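Local coordinates for predicted ATPase of the ABC class (Vibrio vulnificus, PDB 5D6A), which binds an ATP analogue at a P-loop domain and probably hydrolyses ATP as a member of the ABC class of ATPases, though its cellular role is undefined, at residues K88-S91 and A92-L96; Q424-D427 and Y428-L431; N564-R567 and K568-F571. All blocks are in the same frame, centred on the assembly; numbering follows the deposited sequence.

Contact 1 (K88-S91 and A92-L96); sequences KEES and AAFQL
Gln95 and Glu90 are joined by a side-chain-to-backbone hydrogen bond: Gln95 NE2 donates to Glu90 O over 2.8 Å. The donor stands above the carbonyl plane, 40° out of it, while the acceptor lies close to the plane of the glutamine amide. A glutamine suits this place because its chain, extended beyond CG (chi2 -177°), spans the distance from the first helical turn back to the loop. One residue further on, Ser91 O receives the backbone amide of Gln95 at 3.0 Å, the first regular bond of helix 92-109. Ser91 is the N-cap of that helix. With its hydroxyl turned between the backbone N and the carbonyl carbon (chi1 62°), Ser91 OG accepts from Phe94 N at 3.2 Å; serine is short enough to bring its oxygen to a first-turn amide, the usual work of an N-cap residue. The same OG is hydrogen-bonded to Glu192 OE2 on helix 181-199.

Outward from these bonds comes the packing of Glu90 on Phe94. Glu90 CB lies 3.4 Å from Phe94 CD1, and Glu90 CG lies 3.6 Å from Phe94 CE1, so the methylenes meet one side of the ring. The chain then bends at chi2 and brings Glu90 OE1 over the ring centre, 3.9 Å above its plane, with the carboxylate inclined to the ring by 35°. A large apolar ring suits this buried place between the loop residues Trp86 and Leu87 and Cys188 of helix 181-199.

The loop is thus fixed to the helix start by two backbone oxygens, of Glu90 and Ser91, and by the Ser91 hydroxyl, and the negative charge of Glu192 beside the cap would probably favour the amino end of the helix dipole.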
ATOM      1  N   LYS A  88     -32.276   4.135  25.552  1.00 56.12           N
ATOM      2  CA  LYS A  88     -33.119   3.338  24.654  1.00 57.00           C
ATOM      3  C   LYS A  88     -34.196   4.178  23.972  1.00 57.28           C
ATOM      4  O   LYS A  88     -34.720   3.790  22.930  1.00 57.86           O
ATOM      5  CB  LYS A  88     -33.773   2.185  25.427  1.00 59.84           C
ATOM      6  CG  LYS A  88     -32.773   1.202  26.023  1.00 59.54           C
ATOM      7  CD  LYS A  88     -33.417   0.230  26.998  1.00 62.14           C
ATOM      8  CE  LYS A  88     -34.390  -0.719  26.326  1.00 64.25           C
ATOM      9  NZ  LYS A  88     -34.929  -1.698  27.311  1.00 66.92           N
ATOM     10  N   GLU A  89     -34.513   5.331  24.558  1.00 57.95           N
ATOM     11  CA  GLU A  89     -35.535   6.214  24.006  1.00 59.89           C
ATOM     12  C   GLU A  89     -34.939   7.358  23.179  1.00 56.82           C
ATOM     13  O   GLU A  89     -35.660   8.263  22.759  1.00 57.48           O
ATOM     14  CB  GLU A  89     -36.414   6.762  25.132  1.00 64.05           C
ATOM     15  CG  GLU A  89     -37.066   5.685  25.998  1.00 67.78           C
ATOM     16  CD  GLU A  89     -37.998   4.757  25.224  1.00 71.08           C
ATOM     17  OE1 GLU A  89     -38.402   5.097  24.088  1.00 71.99           O
ATOM     18  OE2 GLU A  89     -38.343   3.684  25.764  1.00 73.67           O
ATOM     19  N   GLU A  90     -33.627   7.310  22.953  1.00 52.98           N
ATOM     20  CA  GLU A  90     -32.934   8.309  22.138  1.00 50.76           C
ATOM     21  C   GLU A  90     -32.821   7.776  20.714  1.00 48.18           C
ATOM     22  O   GLU A  90     -33.044   6.591  20.470  1.00 48.57           O
ATOM     23  CB  GLU A  90     -31.538   8.594  22.703  1.00 49.44           C
ATOM     24  CG  GLU A  90     -31.536   9.228  24.090  1.00 51.41           C
ATOM     25  CD  GLU A  90     -32.098  10.642  24.099  1.00 53.61           C
ATOM     26  OE1 GLU A  90     -32.111  11.291  23.031  1.00 54.11           O
ATOM     27  OE2 GLU A  90     -32.515  11.110  25.178  1.00 55.96           O
ATOM     28  N   SER A  91     -32.472   8.648  19.774  1.00 45.85           N
ATOM     29  CA  SER A  91     -32.339   8.246  18.375  1.00 44.19           C
ATOM     30  C   SER A  91     -31.217   7.229  18.211  1.00 42.55           C
ATOM     31  O   SER A  91     -30.295   7.177  19.022  1.00 42.07           O
ATOM     32  CB  SER A  91     -32.050   9.463  17.502  1.00 43.25           C
ATOM     33  OG  SER A  91     -30.819  10.058  17.869  1.00 40.86           O
ATOM     34  N   ALA A  92     -31.293   6.430  17.152  1.00 42.60           N
ATOM     35  CA  ALA A  92     -30.278   5.416  16.882  1.00 41.37           C
ATOM     36  C   ALA A  92     -28.879   6.030  16.786  1.00 40.53           C
ATOM     37  O   ALA A  92     -27.891   5.399  17.166  1.00 39.52           O
ATOM     38  CB  ALA A  92     -30.611   4.661  15.606  1.00 41.85           C
ATOM     39  N   ALA A  93     -28.805   7.258  16.276  1.00 41.20           N
ATOM     40  CA  ALA A  93     -27.527   7.955  16.138  1.00 39.90           C
ATOM     41  C   ALA A  93     -27.014   8.403  17.495  1.00 39.75           C
ATOM     42  O   ALA A  93     -25.810   8.394  17.741  1.00 40.11           O
ATOM     43  CB  ALA A  93     -27.667   9.149  15.206  1.00 40.54           C
ATOM     44  N   PHE A  94     -27.929   8.807  18.373  1.00 41.46           N
ATOM     45  CA  PHE A  94     -27.562   9.232  19.719  1.00 41.29           C
ATOM     46  C   PHE A  94     -26.991   8.029  20.471  1.00 40.96           C
ATOM     47  O   PHE A  94     -26.025   8.157  21.225  1.00 40.31           O
ATOM     48  CB  PHE A  94     -28.781   9.793  20.458  1.00 42.91           C
ATOM     49  CG  PHE A  94     -28.459  10.418  21.789  1.00 43.10           C
ATOM     50  CD1 PHE A  94     -28.321   9.639  22.930  1.00 43.78           C
ATOM     51  CD2 PHE A  94     -28.318  11.794  21.905  1.00 43.72           C
ATOM     52  CE1 PHE A  94     -28.032  10.218  24.155  1.00 44.43           C
ATOM     53  CE2 PHE A  94     -28.031  12.378  23.127  1.00 44.73           C
ATOM     54  CZ  PHE A  94     -27.889  11.589  24.255  1.00 44.89           C
ATOM     55  N   GLN A  95     -27.593   6.860  20.250  1.00 41.36           N
ATOM     56  CA  GLN A  95     -27.140   5.631  20.891  1.00 40.93           C
ATOM     57  C   GLN A  95     -25.818   5.180  20.285  1.00 39.65           C
ATOM     58  O   GLN A  95     -25.013   4.539  20.953  1.00 39.93           O
ATOM     59  CB  GLN A  95     -28.181   4.526  20.734  1.00 42.11           C
ATOM     60  CG  GLN A  95     -29.555   4.903  21.258  1.00 44.55           C
ATOM     61  CD  GLN A  95     -30.554   3.772  21.151  1.00 45.50           C
ATOM     62  OE1 GLN A  95     -30.243   2.623  21.461  1.00 45.47           O
ATOM     63  NE2 GLN A  95     -31.772   4.097  20.736  1.00 47.24           N
ATOM     64  N   LEU A  96     -25.605   5.519  19.016  1.00 39.79           N
ATOM     65  CA  LEU A  96     -24.370   5.171  18.323  1.00 39.63           C
ATOM     66  C   LEU A  96     -23.187   5.833  19.031  1.00 39.36           C
ATOM     67  O   LEU A  96     -22.146   5.211  19.241  1.00 39.07           O
ATOM     68  CB  LEU A  96     -24.436   5.621  16.861  1.00 39.86           C
ATOM     69  CG  LEU A  96     -23.313   5.180  15.925  1.00 40.15           C
ATOM     70  CD1 LEU A  96     -23.269   3.667  15.821  1.00 40.86           C
ATOM     71  CD2 LEU A  96     -23.503   5.795  14.546  1.00 41.31           C
TER

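Contact 2 (Q424-D427 and Y428-L431); sequences QMHD and YQAL. With ANP (phosphoaminophosphonic acid-adenylate ester), chain C.
Leu431 and Gln424 pair across a tight beta hairpin, the link between strands 421-425 and 430-432 at the edge of the P-loop domain's mixed sheet. Leu431 O accepts from Gln424 N at 2.8 Å in a nearly straight bond (170°), and the return bond from Leu431 N is weak. The branched side chain of Leu431 extends along the hairpin so that its CD1 meets His426 CB at 4.1 Å.

Asp427 and Tyr428 form the two-residue turn, both with positive phi, and His426 N donates to Gln429 O at its base. Asp427 puts OD1 over one face of the His426 ring, offset toward the rim, while His426 ND1 reaches Asp384 of the second subunit.

Tyr428 swings out from the turn (chi1 -45°) and presents a ring face to the adenine of the bound nucleotide, whose C4 lies 3.5 Å above the ring plane, offset toward the rim. Tyr428 OH lies 3.0 Å from ANP O4' of the ribose. A flat aromatic residue suits a flat base, and both Asp427 and Tyr428 pack on Pro324 of the second subunit. On the sheet face that Met425 shares with Ala430, the bent selenomethionine chain sets its SE 4.2 Å from Ala430 CB.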
ATOM      1  N   GLN A 424     -13.176  27.212  -6.518  1.00 54.50           N
ATOM      2  CA  GLN A 424     -11.748  27.465  -6.640  1.00 55.26           C
ATOM      3  C   GLN A 424     -11.113  27.600  -5.264  1.00 55.72           C
ATOM      4  O   GLN A 424     -11.600  28.352  -4.420  1.00 56.68           O
ATOM      5  CB  GLN A 424     -11.486  28.740  -7.444  1.00 57.54           C
ATOM      6  CG  GLN A 424     -10.008  28.985  -7.732  1.00 58.68           C
ATOM      7  CD  GLN A 424      -9.743  30.307  -8.424  1.00 60.79           C
ATOM      8  OE1 GLN A 424     -10.603  31.179  -8.468  1.00 62.36           O
ATOM      9  NE2 GLN A 424      -8.537  30.468  -8.951  1.00 61.93           N
HETATM   10  N   MSE A 425     -10.026  26.864  -5.044  1.00 55.46           N
HETATM   11  CA  MSE A 425      -9.292  26.933  -3.787  1.00 56.11           C
HETATM   12  C   MSE A 425      -8.167  27.912  -3.985  1.00 59.14           C
HETATM   13  O   MSE A 425      -7.434  27.843  -4.975  1.00 59.92           O
HETATM   14  CB  MSE A 425      -8.739  25.569  -3.384  1.00 54.00           C
HETATM   15  CG  MSE A 425      -9.840  24.544  -3.123  1.00 51.31           C
HETATM   16 SE   MSE A 425     -11.080  25.170  -1.724  0.80 51.09          SE
HETATM   17  CE  MSE A 425      -9.942  24.871  -0.145  1.00 51.92           C
ATOM     18  N   HIS A 426      -8.033  28.842  -3.046  1.00 61.35           N
ATOM     19  CA  HIS A 426      -6.997  29.862  -3.097  1.00 64.61           C
ATOM     20  C   HIS A 426      -6.623  30.210  -1.669  1.00 66.77           C
ATOM     21  O   HIS A 426      -7.479  30.611  -0.893  1.00 68.53           O
ATOM     22  CB  HIS A 426      -7.524  31.096  -3.829  1.00 66.75           C
ATOM     23  CG  HIS A 426      -6.571  32.249  -3.845  1.00 69.41           C
ATOM     24  ND1 HIS A 426      -5.635  32.428  -4.839  1.00 70.53           N
ATOM     25  CD2 HIS A 426      -6.418  33.286  -2.991  1.00 71.77           C
ATOM     26  CE1 HIS A 426      -4.943  33.526  -4.595  1.00 73.66           C
ATOM     27  NE2 HIS A 426      -5.397  34.065  -3.478  1.00 74.45           N
ATOM     28  N   ASP A 427      -5.346  30.064  -1.324  1.00 68.31           N
ATOM     29  CA  ASP A 427      -4.891  30.324   0.045  1.00 70.21           C
ATOM     30  C   ASP A 427      -5.771  29.623   1.088  1.00 68.79           C
ATOM     31  O   ASP A 427      -5.999  30.141   2.182  1.00 70.15           O
ATOM     32  CB  ASP A 427      -4.799  31.831   0.316  1.00 73.42           C
ATOM     33  CG  ASP A 427      -3.655  32.496  -0.440  1.00 75.77           C
ATOM     34  OD1 ASP A 427      -2.914  31.795  -1.161  1.00 74.52           O
ATOM     35  OD2 ASP A 427      -3.490  33.726  -0.303  1.00 79.25           O
ATOM     36  N   TYR A 428      -6.255  28.438   0.716  1.00 66.82           N
ATOM     37  CA  TYR A 428      -7.083  27.581   1.577  1.00 65.37           C
ATOM     38  C   TYR A 428      -8.454  28.165   1.941  1.00 66.58           C
ATOM     39  O   TYR A 428      -8.866  28.143   3.101  1.00 67.88           O
ATOM     40  CB  TYR A 428      -6.307  27.178   2.836  1.00 65.30           C
ATOM     41  CG  TYR A 428      -4.893  26.740   2.531  1.00 65.28           C
ATOM     42  CD1 TYR A 428      -4.648  25.584   1.800  1.00 62.77           C
ATOM     43  CD2 TYR A 428      -3.800  27.482   2.970  1.00 67.21           C
ATOM     44  CE1 TYR A 428      -3.358  25.182   1.507  1.00 62.95           C
ATOM     45  CE2 TYR A 428      -2.507  27.083   2.687  1.00 67.70           C
ATOM     46  CZ  TYR A 428      -2.292  25.933   1.955  1.00 65.46           C
ATOM     47  OH  TYR A 428      -1.011  25.532   1.668  1.00 66.37           O
ATOM     48  N   GLN A 429      -9.150  28.684   0.936  1.00 67.38           N
ATOM     49  CA  GLN A 429     -10.499  29.213   1.111  1.00 68.22           C
ATOM     50  C   GLN A 429     -11.267  28.966  -0.177  1.00 65.74           C
ATOM     51  O   GLN A 429     -10.712  29.080  -1.270  1.00 65.75           O
ATOM     52  CB  GLN A 429     -10.496  30.705   1.452  1.00 73.30           C
ATOM     53  CG  GLN A 429      -9.830  31.592   0.412  1.00 76.15           C
ATOM     54  CD  GLN A 429     -10.088  33.068   0.631  1.00 81.52           C
ATOM     55  OE1 GLN A 429     -10.730  33.466   1.606  1.00 84.75           O
ATOM     56  NE2 GLN A 429      -9.590  33.894  -0.285  1.00 83.86           N
ATOM     57  N   ALA A 430     -12.541  28.624  -0.048  1.00 63.73           N
ATOM     58  CA  ALA A 430     -13.366  28.341  -1.211  1.00 61.76           C
ATOM     59  C   ALA A 430     -13.876  29.621  -1.862  1.00 63.10           C
ATOM     60  O   ALA A 430     -14.193  30.596  -1.182  1.00 64.12           O
ATOM     61  CB  ALA A 430     -14.533  27.450  -0.817  1.00 60.15           C
ATOM     62  N   LEU A 431     -13.936  29.601  -3.190  1.00 62.51           N
ATOM     63  CA  LEU A 431     -14.439  30.717  -3.981  1.00 64.42           C
ATOM     64  C   LEU A 431     -15.364  30.156  -5.056  1.00 63.24           C
ATOM     65  O   LEU A 431     -15.040  29.150  -5.691  1.00 60.75           O
ATOM     66  CB  LEU A 431     -13.290  31.489  -4.639  1.00 66.15           C
ATOM     67  CG  LEU A 431     -12.314  32.247  -3.733  1.00 68.28           C
ATOM     68  CD1 LEU A 431     -11.173  32.828  -4.556  1.00 69.26           C
ATOM     69  CD2 LEU A 431     -13.028  33.347  -2.961  1.00 70.28           C
TER
HETATM   70  PG  ANP C 602      -4.327  17.910  -5.361  1.00 71.51           P
HETATM   71  O1G ANP C 602      -5.811  17.685  -5.211  1.00 74.06           O
HETATM   72  O2G ANP C 602      -3.519  16.631  -5.380  1.00 68.07           O
HETATM   73  O3G ANP C 602      -4.001  18.880  -6.470  1.00 69.16           O
HETATM   74  PB  ANP C 602      -3.643  20.437  -3.764  1.00 53.29           P
HETATM   75  O1B ANP C 602      -4.957  21.091  -4.066  1.00 55.36           O
HETATM   76  O2B ANP C 602      -2.465  20.795  -4.641  1.00 54.93           O
HETATM   77  N3B ANP C 602      -3.851  18.696  -3.865  1.00 63.32           N
HETATM   78  PA  ANP C 602      -3.384  19.855  -1.016  1.00 50.88           P
HETATM   79  O1A ANP C 602      -4.693  20.058  -0.301  1.00 51.22           O
HETATM   80  O2A ANP C 602      -3.013  18.469  -1.481  1.00 53.57           O
HETATM   81  O3A ANP C 602      -3.286  20.875  -2.257  1.00 50.93           O
HETATM   82  O5' ANP C 602      -2.195  20.374  -0.073  1.00 50.94           O
HETATM   83  C5' ANP C 602      -2.241  21.671   0.504  1.00 50.24           C
HETATM   84  C4' ANP C 602      -1.361  21.718   1.746  1.00 50.92           C
HETATM   85  O4' ANP C 602      -1.807  22.787   2.584  1.00 50.02           O
HETATM   86  C3' ANP C 602      -1.432  20.449   2.584  1.00 52.08           C
HETATM   87  O3' ANP C 602      -0.148  20.161   3.154  1.00 52.69           O
HETATM   88  C2' ANP C 602      -2.450  20.763   3.658  1.00 50.44           C
HETATM   89  O2' ANP C 602      -2.134  20.117   4.896  1.00 51.17           O
HETATM   90  C1' ANP C 602      -2.409  22.283   3.778  1.00 49.48           C
HETATM   91  N9  ANP C 602      -3.765  22.862   3.939  1.00 50.15           N
HETATM   92  C8  ANP C 602      -4.868  22.558   3.221  1.00 48.80           C
HETATM   93  N7  ANP C 602      -5.930  23.285   3.654  1.00 49.02           N
HETATM   94  C5  ANP C 602      -5.508  24.071   4.660  1.00 50.00           C
HETATM   95  C6  ANP C 602      -6.114  25.080   5.558  1.00 50.74           C
HETATM   96  N6  ANP C 602      -7.424  25.399   5.456  1.00 52.07           N
HETATM   97  N1  ANP C 602      -5.317  25.670   6.480  1.00 53.35           N
HETATM   98  C2  ANP C 602      -4.007  25.363   6.593  1.00 53.51           C
HETATM   99  N3  ANP C 602      -3.400  24.452   5.804  1.00 53.15           N
HETATM  100  C4  ANP C 602      -4.082  23.789   4.841  1.00 50.61           C

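Contact 3 (N564-R567 and K568-F571); sequences NRMR and KSQF
Met566 and Ser569 are the ends of a type I beta turn that follows helix 556-564, closed by a weak hydrogen bond from Ser569 N to Met566 O at 3.3 Å. The close part of the contact lies where the side chains of Met566 and Ser569 meet. Met566 CB approaches Ser569 OG to 3.3 Å, and the selenomethionine chain, bent at chi2 and chi3, curls its CE back to the same hydroxyl. Bulk and flexibility suit Met566 here, since it also packs on Leu469 and Ile472 of helix 468-475. Small Ser569 fits beside it. Flanking the turn, buried Asn564 OD1 comes within 3.6 Å of Phe571 CZ, amide and ring planes 57° apart. Arg462 serves both residues, donating to Asn564 OD1 and making a cation-pi contact with Phe571.

Toward solvent the contact thins. Lys568 lays only its CB against Met566 SE, at 3.7 Å, the two side chains crossing at about a right angle; a bend at chi2 (-66°) then carries the ammonium end away from the turn.

Arg567, the other corner, is held instead: its long chain takes the guanidinium to Gln335 O and Gly308 O, and it touches Asn222 of the second subunit. The single turn bond is weak, and the turn is also tied to its surroundings by this guanidinium, by Ser569 OG bonded to Leu563 O, and by Met566 O, which accepts from His312 NE2 as well.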
ATOM      1  N   ASN A 564     -15.456  -7.612  -5.609  1.00 34.18           N
ATOM      2  CA  ASN A 564     -15.120  -7.386  -7.019  1.00 34.31           C
ATOM      3  C   ASN A 564     -13.631  -7.564  -7.278  1.00 34.59           C
ATOM      4  O   ASN A 564     -13.217  -7.745  -8.422  1.00 35.07           O
ATOM      5  CB  ASN A 564     -15.518  -5.969  -7.458  1.00 34.96           C
ATOM      6  CG  ASN A 564     -17.018  -5.753  -7.486  1.00 35.38           C
ATOM      7  OD1 ASN A 564     -17.794  -6.698  -7.583  1.00 36.34           O
ATOM      8  ND2 ASN A 564     -17.431  -4.493  -7.424  1.00 36.45           N
ATOM      9  N   ARG A 565     -12.833  -7.491  -6.212  1.00 34.36           N
ATOM     10  CA  ARG A 565     -11.376  -7.626  -6.308  1.00 34.53           C
ATOM     11  C   ARG A 565     -10.855  -8.978  -5.835  1.00 34.82           C
ATOM     12  O   ARG A 565      -9.644  -9.206  -5.842  1.00 36.06           O
ATOM     13  CB  ARG A 565     -10.703  -6.496  -5.531  1.00 33.88           C
ATOM     14  CG  ARG A 565     -10.928  -5.143  -6.178  1.00 34.87           C
ATOM     15  CD  ARG A 565     -10.552  -3.981  -5.276  1.00 34.66           C
ATOM     16  NE  ARG A 565     -10.676  -2.723  -6.001  1.00 35.91           N
ATOM     17  CZ  ARG A 565     -11.828  -2.102  -6.250  1.00 35.90           C
ATOM     18  NH1 ARG A 565     -11.826  -0.965  -6.929  1.00 37.18           N
ATOM     19  NH2 ARG A 565     -12.982  -2.614  -5.836  1.00 35.07           N
HETATM   20  N   MSE A 566     -11.757  -9.868  -5.425  1.00 35.24           N
HETATM   21  CA  MSE A 566     -11.365 -11.214  -4.999  1.00 36.03           C
HETATM   22  C   MSE A 566     -11.231 -12.008  -6.269  1.00 36.49           C
HETATM   23  O   MSE A 566     -12.179 -12.120  -7.045  1.00 36.92           O
HETATM   24  CB  MSE A 566     -12.389 -11.820  -4.049  1.00 36.69           C
HETATM   25  CG  MSE A 566     -11.717 -12.749  -3.049  1.00 38.79           C
HETATM   26 SE   MSE A 566     -12.126 -14.615  -3.504  1.00 43.39          SE
HETATM   27  CE  MSE A 566     -14.008 -14.607  -2.925  1.00 40.25           C
ATOM     28  N   ARG A 567     -10.049 -12.577  -6.476  1.00 37.22           N
ATOM     29  CA  ARG A 567      -9.721 -13.292  -7.717  1.00 39.85           C
ATOM     30  C   ARG A 567     -10.478 -14.595  -8.004  1.00 43.16           C
ATOM     31  O   ARG A 567     -10.468 -15.071  -9.141  1.00 46.30           O
ATOM     32  CB  ARG A 567      -8.208 -13.519  -7.770  1.00 39.81           C
ATOM     33  CG  ARG A 567      -7.449 -12.201  -7.712  1.00 39.15           C
ATOM     34  CD  ARG A 567      -5.944 -12.358  -7.669  1.00 40.56           C
ATOM     35  NE  ARG A 567      -5.292 -11.049  -7.710  1.00 40.24           N
ATOM     36  CZ  ARG A 567      -5.016 -10.370  -8.825  1.00 41.93           C
ATOM     37  NH1 ARG A 567      -5.333 -10.861 -10.022  1.00 43.32           N
ATOM     38  NH2 ARG A 567      -4.420  -9.186  -8.747  1.00 42.33           N
ATOM     39  N   LYS A 568     -11.136 -15.160  -6.994  1.00 44.41           N
ATOM     40  CA  LYS A 568     -11.893 -16.405  -7.175  1.00 46.63           C
ATOM     41  C   LYS A 568     -13.399 -16.167  -7.313  1.00 46.21           C
ATOM     42  O   LYS A 568     -14.131 -17.068  -7.720  1.00 50.18           O
ATOM     43  CB  LYS A 568     -11.650 -17.356  -6.002  1.00 48.30           C
ATOM     44  CG  LYS A 568     -10.202 -17.772  -5.788  1.00 49.68           C
ATOM     45  CD  LYS A 568      -9.667 -18.611  -6.933  1.00 52.10           C
ATOM     46  CE  LYS A 568      -8.261 -19.101  -6.628  1.00 54.28           C
ATOM     47  NZ  LYS A 568      -7.704 -19.932  -7.727  1.00 58.00           N
ATOM     48  N   SER A 569     -13.863 -14.970  -6.964  1.00 42.79           N
ATOM     49  CA  SER A 569     -15.289 -14.654  -7.058  1.00 41.74           C
ATOM     50  C   SER A 569     -15.881 -15.059  -8.404  1.00 43.54           C
ATOM     51  O   SER A 569     -15.285 -14.810  -9.454  1.00 43.60           O
ATOM     52  CB  SER A 569     -15.526 -13.157  -6.844  1.00 40.41           C
ATOM     53  OG  SER A 569     -15.190 -12.763  -5.530  1.00 38.46           O
ATOM     54  N   GLN A 570     -17.056 -15.684  -8.360  1.00 44.81           N
ATOM     55  CA  GLN A 570     -17.751 -16.100  -9.573  1.00 47.69           C
ATOM     56  C   GLN A 570     -18.976 -15.225  -9.844  1.00 46.37           C
ATOM     57  O   GLN A 570     -19.971 -15.285  -9.118  1.00 45.20           O
ATOM     58  CB  GLN A 570     -18.180 -17.568  -9.497  1.00 50.78           C
ATOM     59  CG  GLN A 570     -17.036 -18.569  -9.492  1.00 53.56           C
ATOM     60  CD  GLN A 570     -17.514 -20.003  -9.669  1.00 57.94           C
ATOM     61  OE1 GLN A 570     -18.655 -20.249 -10.063  1.00 59.71           O
ATOM     62  NE2 GLN A 570     -16.634 -20.957  -9.393  1.00 60.68           N
ATOM     63  N   PHE A 571     -18.874 -14.404 -10.887  1.00 46.39           N
ATOM     64  CA  PHE A 571     -19.958 -13.537 -11.330  1.00 46.15           C
ATOM     65  C   PHE A 571     -20.375 -13.981 -12.722  1.00 49.66           C
ATOM     66  O   PHE A 571     -19.566 -14.542 -13.462  1.00 50.91           O
ATOM     67  CB  PHE A 571     -19.509 -12.074 -11.412  1.00 44.38           C
ATOM     68  CG  PHE A 571     -19.325 -11.398 -10.081  1.00 41.36           C
ATOM     69  CD1 PHE A 571     -20.382 -10.726  -9.481  1.00 40.83           C
ATOM     70  CD2 PHE A 571     -18.091 -11.392  -9.449  1.00 40.02           C
ATOM     71  CE1 PHE A 571     -20.218 -10.083  -8.266  1.00 38.36           C
ATOM     72  CE2 PHE A 571     -17.922 -10.750  -8.231  1.00 38.28           C
ATOM     73  CZ  PHE A 571     -18.988 -10.095  -7.640  1.00 37.21           C
TER

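How the contacts relate
Following the chain from the N terminus, contact 1 turns the loop after strand 71-78 into helix 92-109 and rests that helix start on helix 181-199. Contact 2 reverses the chain between strands 421-425 and 430-432, at the nucleotide pocket and against the second subunit. Contact 3 comes last, joining helix 556-564 to strand 571-572 in the C-terminal region. Each closes only a short local turn, so the three stand in series and none encloses or crosses another. They are well separated in space: nearest atoms are about 28 Å apart for contacts 1 and 2, and about 24 Å for contacts 1 and 3, which lie on opposite sides of the chain's centre.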